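Local coordinates for protein Bug27 (Bordetella pertussis, PDB 2QPQ), which probably captures a small solute in the bacterial periplasm, as a Venus-flytrap binding protein of the Bug family, for uptake by a transporter, at residues D11-F16 / S67-N72; A95-A100 / H230-P235. One frame throughout, in Å; residues are numbered along the deposited sequence.

Interaction 1: D11-F16 / S67-N72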
ATOM      1  N   ASP A  11      21.081  -3.214   5.366  1.00 22.17           N
ATOM      2  CA  ASP A  11      20.660  -1.832   5.209  1.00 21.47           C
ATOM      3  C   ASP A  11      19.300  -1.925   4.530  1.00 21.08           C
ATOM      4  O   ASP A  11      19.208  -2.354   3.401  1.00 19.73           O
ATOM      5  CB  ASP A  11      21.666  -1.117   4.317  1.00 21.77           C
ATOM      6  CG  ASP A  11      21.361   0.368   4.149  1.00 25.76           C
ATOM      7  OD1 ASP A  11      20.582   0.935   4.979  1.00 26.85           O
ATOM      8  OD2 ASP A  11      21.925   0.973   3.206  1.00 25.66           O
ATOM      9  N   ILE A  12      18.240  -1.601   5.257  1.00 20.48           N
ATOM     10  CA  ILE A  12      16.886  -1.745   4.746  1.00 18.88           C
ATOM     11  C   ILE A  12      16.441  -0.321   4.442  1.00 18.26           C
ATOM     12  O   ILE A  12      16.370   0.522   5.349  1.00 18.18           O
ATOM     13  CB  ILE A  12      15.951  -2.406   5.789  1.00 19.49           C
ATOM     14  CG1 ILE A  12      16.385  -3.855   6.082  1.00 18.58           C
ATOM     15  CG2 ILE A  12      14.478  -2.376   5.349  1.00 18.97           C
ATOM     16  CD1 ILE A  12      15.593  -4.462   7.256  1.00 19.10           C
ATOM     17  N   ILE A  13      16.161  -0.057   3.172  1.00 17.08           N
ATOM     18  CA  ILE A  13      15.837   1.310   2.741  1.00 17.50           C
ATOM     19  C   ILE A  13      14.343   1.378   2.583  1.00 16.74           C
ATOM     20  O   ILE A  13      13.751   0.618   1.804  1.00 16.87           O
ATOM     21  CB  ILE A  13      16.553   1.699   1.404  1.00 17.34           C
ATOM     22  CG1 ILE A  13      18.104   1.556   1.476  1.00 19.17           C
ATOM     23  CG2 ILE A  13      16.104   3.108   0.967  1.00 20.26           C
ATOM     24  CD1 ILE A  13      18.752   2.315   2.599  1.00 19.62           C
ATOM     25  N   VAL A  14      13.708   2.229   3.386  1.00 16.44           N
ATOM     26  CA  VAL A  14      12.252   2.336   3.361  1.00 16.87           C
ATOM     27  C   VAL A  14      11.818   3.456   2.402  1.00 16.91           C
ATOM     28  O   VAL A  14      12.333   4.554   2.492  1.00 16.48           O
ATOM     29  CB  VAL A  14      11.672   2.591   4.775  1.00 16.22           C
ATOM     30  CG1 VAL A  14      10.177   2.403   4.743  1.00 16.59           C
ATOM     31  CG2 VAL A  14      12.305   1.652   5.803  1.00 18.13           C
ATOM     32  N   THR A  15      10.852   3.156   1.535  1.00 17.01           N
ATOM     33  CA  THR A  15      10.438   4.042   0.433  1.00 17.39           C
ATOM     34  C   THR A  15       9.423   5.061   0.905  1.00 18.00           C
ATOM     35  O   THR A  15       9.056   5.954   0.164  1.00 17.43           O
ATOM     36  CB  THR A  15       9.761   3.237  -0.706  1.00 18.24           C
ATOM     37  OG1 THR A  15       8.764   2.359  -0.144  1.00 18.59           O
ATOM     38  CG2 THR A  15      10.804   2.445  -1.521  1.00 15.30           C
ATOM     39  N   PHE A  16       8.975   4.931   2.145  1.00 18.45           N
ATOM     40  CA  PHE A  16       7.979   5.864   2.708  1.00 20.27           C
ATOM     41  C   PHE A  16       8.423   6.375   4.060  1.00 20.74           C
ATOM     42  O   PHE A  16       9.278   5.763   4.715  1.00 19.23           O
ATOM     43  CB  PHE A  16       6.566   5.228   2.699  1.00 20.48           C
ATOM     44  CG  PHE A  16       5.897   5.340   1.352  1.00 22.91           C
ATOM     45  CD1 PHE A  16       6.248   4.469   0.310  1.00 23.92           C
ATOM     46  CD2 PHE A  16       5.022   6.385   1.078  1.00 22.29           C
ATOM     47  CE1 PHE A  16       5.701   4.614  -0.967  1.00 22.37           C
ATOM     48  CE2 PHE A  16       4.472   6.539  -0.188  1.00 22.64           C
ATOM     49  CZ  PHE A  16       4.812   5.651  -1.212  1.00 21.97           C
ATOM     50  N   SER A  67      21.575  -5.098   1.030  1.00 17.68           N
ATOM     51  CA  SER A  67      20.826  -3.887   0.713  1.00 16.47           C
ATOM     52  C   SER A  67      19.445  -4.324   0.266  1.00 16.30           C
ATOM     53  O   SER A  67      19.287  -5.051  -0.732  1.00 16.34           O
ATOM     54  CB  SER A  67      21.487  -3.065  -0.401  1.00 15.97           C
ATOM     55  OG  SER A  67      22.822  -2.700  -0.038  1.00 17.42           O
ATOM     56  N   LEU A  68      18.439  -3.852   0.986  1.00 15.73           N
ATOM     57  CA  LEU A  68      17.062  -4.238   0.694  1.00 16.23           C
ATOM     58  C   LEU A  68      16.207  -2.982   0.594  1.00 15.20           C
ATOM     59  O   LEU A  68      16.561  -1.933   1.140  1.00 15.92           O
ATOM     60  CB  LEU A  68      16.505  -5.148   1.796  1.00 17.20           C
ATOM     61  CG  LEU A  68      17.145  -6.519   2.012  1.00 18.91           C
ATOM     62  CD1 LEU A  68      18.248  -6.349   3.039  1.00 20.09           C
ATOM     63  CD2 LEU A  68      16.069  -7.476   2.574  1.00 20.11           C
ATOM     64  N   LEU A  69      15.101  -3.095  -0.124  1.00 14.48           N
ATOM     65  CA  LEU A  69      14.181  -1.993  -0.320  1.00 13.70           C
ATOM     66  C   LEU A  69      12.845  -2.400   0.263  1.00 13.98           C
ATOM     67  O   LEU A  69      12.285  -3.409  -0.144  1.00 14.00           O
ATOM     68  CB  LEU A  69      14.024  -1.690  -1.821  1.00 13.51           C
ATOM     69  CG  LEU A  69      13.211  -0.409  -2.064  1.00 13.46           C
ATOM     70  CD1 LEU A  69      14.020   0.864  -1.670  1.00 14.23           C
ATOM     71  CD2 LEU A  69      12.789  -0.382  -3.552  1.00 12.71           C
ATOM     72  N   MET A  70      12.367  -1.657   1.255  1.00 14.30           N
ATOM     73  CA  MET A  70      11.023  -1.911   1.791  1.00 14.96           C
ATOM     74  C   MET A  70      10.002  -1.149   0.949  1.00 14.55           C
ATOM     75  O   MET A  70      10.077   0.068   0.862  1.00 15.94           O
ATOM     76  CB  MET A  70      10.892  -1.476   3.263  1.00 14.44           C
ATOM     77  CG  MET A  70       9.490  -1.887   3.786  1.00 14.91           C
ATOM     78  SD  MET A  70       9.536  -3.593   4.453  1.00 21.41           S
ATOM     79  CE  MET A  70       7.804  -3.959   4.557  1.00 18.56           C
ATOM     80  N   VAL A  71       9.082  -1.873   0.333  1.00 14.30           N
ATOM     81  CA  VAL A  71       8.122  -1.322  -0.634  1.00 14.77           C
ATOM     82  C   VAL A  71       6.677  -1.573  -0.222  1.00 15.21           C
ATOM     83  O   VAL A  71       6.352  -2.518   0.522  1.00 15.06           O
ATOM     84  CB  VAL A  71       8.356  -1.887  -2.115  1.00 14.22           C
ATOM     85  CG1 VAL A  71       9.731  -1.445  -2.649  1.00 12.57           C
ATOM     86  CG2 VAL A  71       8.243  -3.488  -2.193  1.00 13.12           C
ATOM     87  N   ASN A  72       5.796  -0.762  -0.778  1.00 15.99           N
ATOM     88  CA  ASN A  72       4.410  -1.151  -0.852  1.00 16.55           C
ATOM     89  C   ASN A  72       3.950  -1.050  -2.309  1.00 16.41           C
ATOM     90  O   ASN A  72       4.756  -0.764  -3.200  1.00 16.75           O
ATOM     91  CB  ASN A  72       3.547  -0.318   0.104  1.00 16.84           C
ATOM     92  CG  ASN A  72       3.615   1.170  -0.188  1.00 18.67           C
ATOM     93  OD1 ASN A  72       4.118   1.950   0.621  1.00 25.07           O
ATOM     94  ND2 ASN A  72       3.103   1.566  -1.315  1.00 14.37           N
TER
HETATM   95  O   HOH W   1       6.959   1.459  -2.101  1.00 18.84           O
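T15 meets the end of strand 67-72 with both branches of its side chain. OG1 stands between the backbone N and the carbonyl carbon (chi1 49°) and donates to M70 O at 2.8 Å, in the carbonyl plane on a lone pair. The same oxygen takes a longer bond from T15 N, at 3.3 Å, so T15 grips M70 O twice. A water donates to T15 OG1 and accepts from N72 N. The T15 and L69 side chains cross at about a right angle, with T15 CG2 3.6 Å from L69 CD1. L69 sends CG anti to its backbone N (chi1 -172°), and CD1 also reaches I13 CG2 at 4.0 Å. The strands, in parallel register from D11/S67 to V14/M70, are neighbours in the sheet but not in sequence: strand 41-45 comes between them along the chain and pairs with the other edge of 10-14; the helices between make this an alpha/beta domain of the periplasmic-binding-protein type. Backbone bonds L68 N to D11 O, I13 N to L68 O and M70 N to I13 O, the last 2.7 Å, tie the pair. I13 and L69 face helix 52-59. From the opposite face, I12 CG2 and V14 CG1 each lie 4.2 Å from M70 CB; V14 and M70 touch helix 21-35. At the strand start, D11 forms a salt bridge with R61, which also bonds S67 OG.

Interaction 2: A95-A100 / H230-P235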
ATOM      1  N   ALA A  95      12.260  -9.772  -5.975  1.00 15.75           N
ATOM      2  CA  ALA A  95      11.437  -9.848  -4.773  1.00 16.21           C
ATOM      3  C   ALA A  95      11.967 -10.860  -3.782  1.00 16.32           C
ATOM      4  O   ALA A  95      12.518 -11.897  -4.165  1.00 17.85           O
ATOM      5  CB  ALA A  95      10.006 -10.226  -5.169  1.00 15.94           C
ATOM      6  N   VAL A  96      11.805 -10.558  -2.499  1.00 15.50           N
ATOM      7  CA  VAL A  96      12.188 -11.477  -1.422  1.00 16.23           C
ATOM      8  C   VAL A  96      10.965 -12.008  -0.704  1.00 16.03           C
ATOM      9  O   VAL A  96      10.732 -13.244  -0.630  1.00 16.40           O
ATOM     10  CB  VAL A  96      13.103 -10.780  -0.399  1.00 15.01           C
ATOM     11  CG1 VAL A  96      13.394 -11.729   0.783  1.00 17.19           C
ATOM     12  CG2 VAL A  96      14.415 -10.367  -1.134  1.00 17.50           C
ATOM     13  N   ILE A  97      10.149 -11.085  -0.205  1.00 15.19           N
ATOM     14  CA  ILE A  97       8.985 -11.506   0.583  1.00 15.09           C
ATOM     15  C   ILE A  97       7.947 -10.416   0.642  1.00 14.88           C
ATOM     16  O   ILE A  97       8.297  -9.252   0.791  1.00 14.99           O
ATOM     17  CB  ILE A  97       9.390 -11.949   2.053  1.00 14.92           C
ATOM     18  CG1 ILE A  97       8.184 -12.484   2.843  1.00 14.97           C
ATOM     19  CG2 ILE A  97      10.099 -10.789   2.836  1.00 14.40           C
ATOM     20  CD1 ILE A  97       8.616 -13.199   4.192  1.00 15.11           C
ATOM     21  N   ASN A  98       6.678 -10.813   0.503  1.00 15.30           N
ATOM     22  CA  ASN A  98       5.548  -9.959   0.857  1.00 16.13           C
ATOM     23  C   ASN A  98       5.035 -10.361   2.216  1.00 16.81           C
ATOM     24  O   ASN A  98       4.621 -11.521   2.392  1.00 16.27           O
ATOM     25  CB  ASN A  98       4.432 -10.118  -0.168  1.00 17.48           C
ATOM     26  CG  ASN A  98       3.191  -9.358   0.216  1.00 18.18           C
ATOM     27  OD1 ASN A  98       3.284  -8.239   0.724  1.00 17.97           O
ATOM     28  ND2 ASN A  98       2.018  -9.960  -0.025  1.00 18.20           N
ATOM     29  N   VAL A  99       5.056  -9.412   3.164  1.00 16.63           N
ATOM     30  CA  VAL A  99       4.760  -9.692   4.583  1.00 17.91           C
ATOM     31  C   VAL A  99       3.335  -9.306   5.084  1.00 17.90           C
ATOM     32  O   VAL A  99       2.882  -9.770   6.137  1.00 17.10           O
ATOM     33  CB  VAL A  99       5.831  -9.088   5.511  1.00 17.43           C
ATOM     34  CG1 VAL A  99       7.240  -9.580   5.146  1.00 17.53           C
ATOM     35  CG2 VAL A  99       5.817  -7.545   5.460  1.00 16.91           C
ATOM     36  N   ALA A 100       2.628  -8.464   4.341  1.00 19.11           N
ATOM     37  CA  ALA A 100       1.326  -7.971   4.786  1.00 19.14           C
ATOM     38  C   ALA A 100       0.561  -7.290   3.682  1.00 20.18           C
ATOM     39  O   ALA A 100       1.137  -6.543   2.847  1.00 20.44           O
ATOM     40  CB  ALA A 100       1.485  -6.973   5.925  1.00 19.07           C
ATOM     41  N   HIS A 230       3.083  -5.135   0.982  1.00 16.60           N
ATOM     42  CA  HIS A 230       4.197  -4.516   1.691  1.00 16.29           C
ATOM     43  C   HIS A 230       5.252  -5.597   1.742  1.00 16.42           C
ATOM     44  O   HIS A 230       5.006  -6.686   2.268  1.00 16.38           O
ATOM     45  CB  HIS A 230       3.841  -4.137   3.129  1.00 15.18           C
ATOM     46  CG  HIS A 230       2.666  -3.218   3.246  1.00 15.13           C
ATOM     47  ND1 HIS A 230       1.367  -3.675   3.188  1.00 15.84           N
ATOM     48  CD2 HIS A 230       2.590  -1.876   3.432  1.00 13.20           C
ATOM     49  CE1 HIS A 230       0.539  -2.646   3.285  1.00 14.82           C
ATOM     50  NE2 HIS A 230       1.253  -1.548   3.453  1.00 14.01           N
ATOM     51  N   GLY A 231       6.427  -5.314   1.200  1.00 16.26           N
ATOM     52  CA  GLY A 231       7.443  -6.333   1.202  1.00 15.79           C
ATOM     53  C   GLY A 231       8.791  -5.767   0.951  1.00 16.40           C
ATOM     54  O   GLY A 231       8.973  -4.533   0.971  1.00 15.09           O
ATOM     55  N   LEU A 232       9.739  -6.699   0.745  1.00 16.28           N
ATOM     56  CA  LEU A 232      11.127  -6.378   0.596  1.00 14.81           C
ATOM     57  C   LEU A 232      11.598  -6.892  -0.753  1.00 14.93           C
ATOM     58  O   LEU A 232      11.278  -8.045  -1.156  1.00 13.96           O
ATOM     59  CB  LEU A 232      11.943  -7.033   1.755  1.00 15.42           C
ATOM     60  CG  LEU A 232      11.721  -6.283   3.107  1.00 17.58           C
ATOM     61  CD1 LEU A 232      12.059  -7.125   4.321  1.00 19.72           C
ATOM     62  CD2 LEU A 232      12.518  -4.977   3.165  1.00 17.97           C
ATOM     63  N   LEU A 233      12.352  -6.019  -1.429  1.00 14.09           N
ATOM     64  CA  LEU A 233      13.060  -6.348  -2.682  1.00 14.16           C
ATOM     65  C   LEU A 233      14.557  -6.209  -2.474  1.00 14.67           C
ATOM     66  O   LEU A 233      14.992  -5.568  -1.494  1.00 14.40           O
ATOM     67  CB  LEU A 233      12.632  -5.409  -3.831  1.00 13.65           C
ATOM     68  CG  LEU A 233      11.151  -5.054  -4.007  1.00 14.57           C
ATOM     69  CD1 LEU A 233      10.900  -4.066  -5.173  1.00 13.64           C
ATOM     70  CD2 LEU A 233      10.307  -6.346  -4.223  1.00 15.23           C
ATOM     71  N   VAL A 234      15.340  -6.763  -3.416  1.00 13.86           N
ATOM     72  CA  VAL A 234      16.807  -6.649  -3.408  1.00 14.70           C
ATOM     73  C   VAL A 234      17.206  -6.280  -4.830  1.00 14.93           C
ATOM     74  O   VAL A 234      16.354  -6.272  -5.724  1.00 14.69           O
ATOM     75  CB  VAL A 234      17.500  -7.967  -2.984  1.00 15.22           C
ATOM     76  CG1 VAL A 234      17.458  -8.118  -1.372  1.00 15.06           C
ATOM     77  CG2 VAL A 234      16.888  -9.205  -3.740  1.00 15.01           C
ATOM     78  N   PRO A 235      18.483  -5.940  -5.046  1.00 15.60           N
ATOM     79  CA  PRO A 235      18.880  -5.687  -6.420  1.00 15.07           C
ATOM     80  C   PRO A 235      18.550  -6.911  -7.313  1.00 16.40           C
ATOM     81  O   PRO A 235      18.690  -8.065  -6.873  1.00 16.69           O
ATOM     82  CB  PRO A 235      20.386  -5.433  -6.310  1.00 14.33           C
ATOM     83  CG  PRO A 235      20.564  -4.884  -4.843  1.00 14.66           C
ATOM     84  CD  PRO A 235      19.601  -5.760  -4.091  1.00 14.75           C
TER
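H230, L232 and V96 bury the most surface where strand 95-100 runs antiparallel to 230-235. H230 CG is anti to the carbonyl carbon (chi1 -57°), and ND1 donates to A100 O at 2.9 Å. The acceptor lies in the ring plane, at the edge, whereas the donor sits 57° above the carbonyl plane of A100. A bound citrate, probably from the crystallisation liquor, lies near this side chain. H230 N bonds N98 OD1 at 3.1 Å, and H230 O accepts from V99 N; the ND2 end of N98 turns to D273. V96 and I97 both face L232, a classic beta bulge that shifts the register by one, and their two N-H groups share L232 O: V96 N at 2.9 Å and, weakly, I97 N at 3.4 Å. L232 N returns a bond to I97 O, and L232 CB lies 4.3 Å from I97 CG2. With its CG1 anti to the backbone N, V96 points CG2 at V234, crossing it at about a right angle with CG2 atoms 3.8 Å apart, while helix 240-254 covers V96, I97 and L232. The ND1-to-A100 O bond implies that ND1 carries a hydrogen and restrains rotation of the imidazole.

Both contacts are buried and belong to one mixed sheet, with strand 67-72 lying between 10-14 and 227-235. Interaction 1 joins parallel strands and interaction 2 antiparallel ones. They meet directly: V71 N approaches G231 O at 2.7 Å and L69 N approaches L233 O at 2.8 Å, both probable hydrogen bonds, while M70 packs on L232. Helix 21-35 touches side chains of both. Interaction 1 keeps an unbroken strand register, and the side-chain hydrogen bond across it comes from a threonine hydroxyl past the strand end; interaction 2 has a bulge, and an asparagine and a histidine bond to backbone atoms. N72 and H230 each lie about 4 Å from bound citrate.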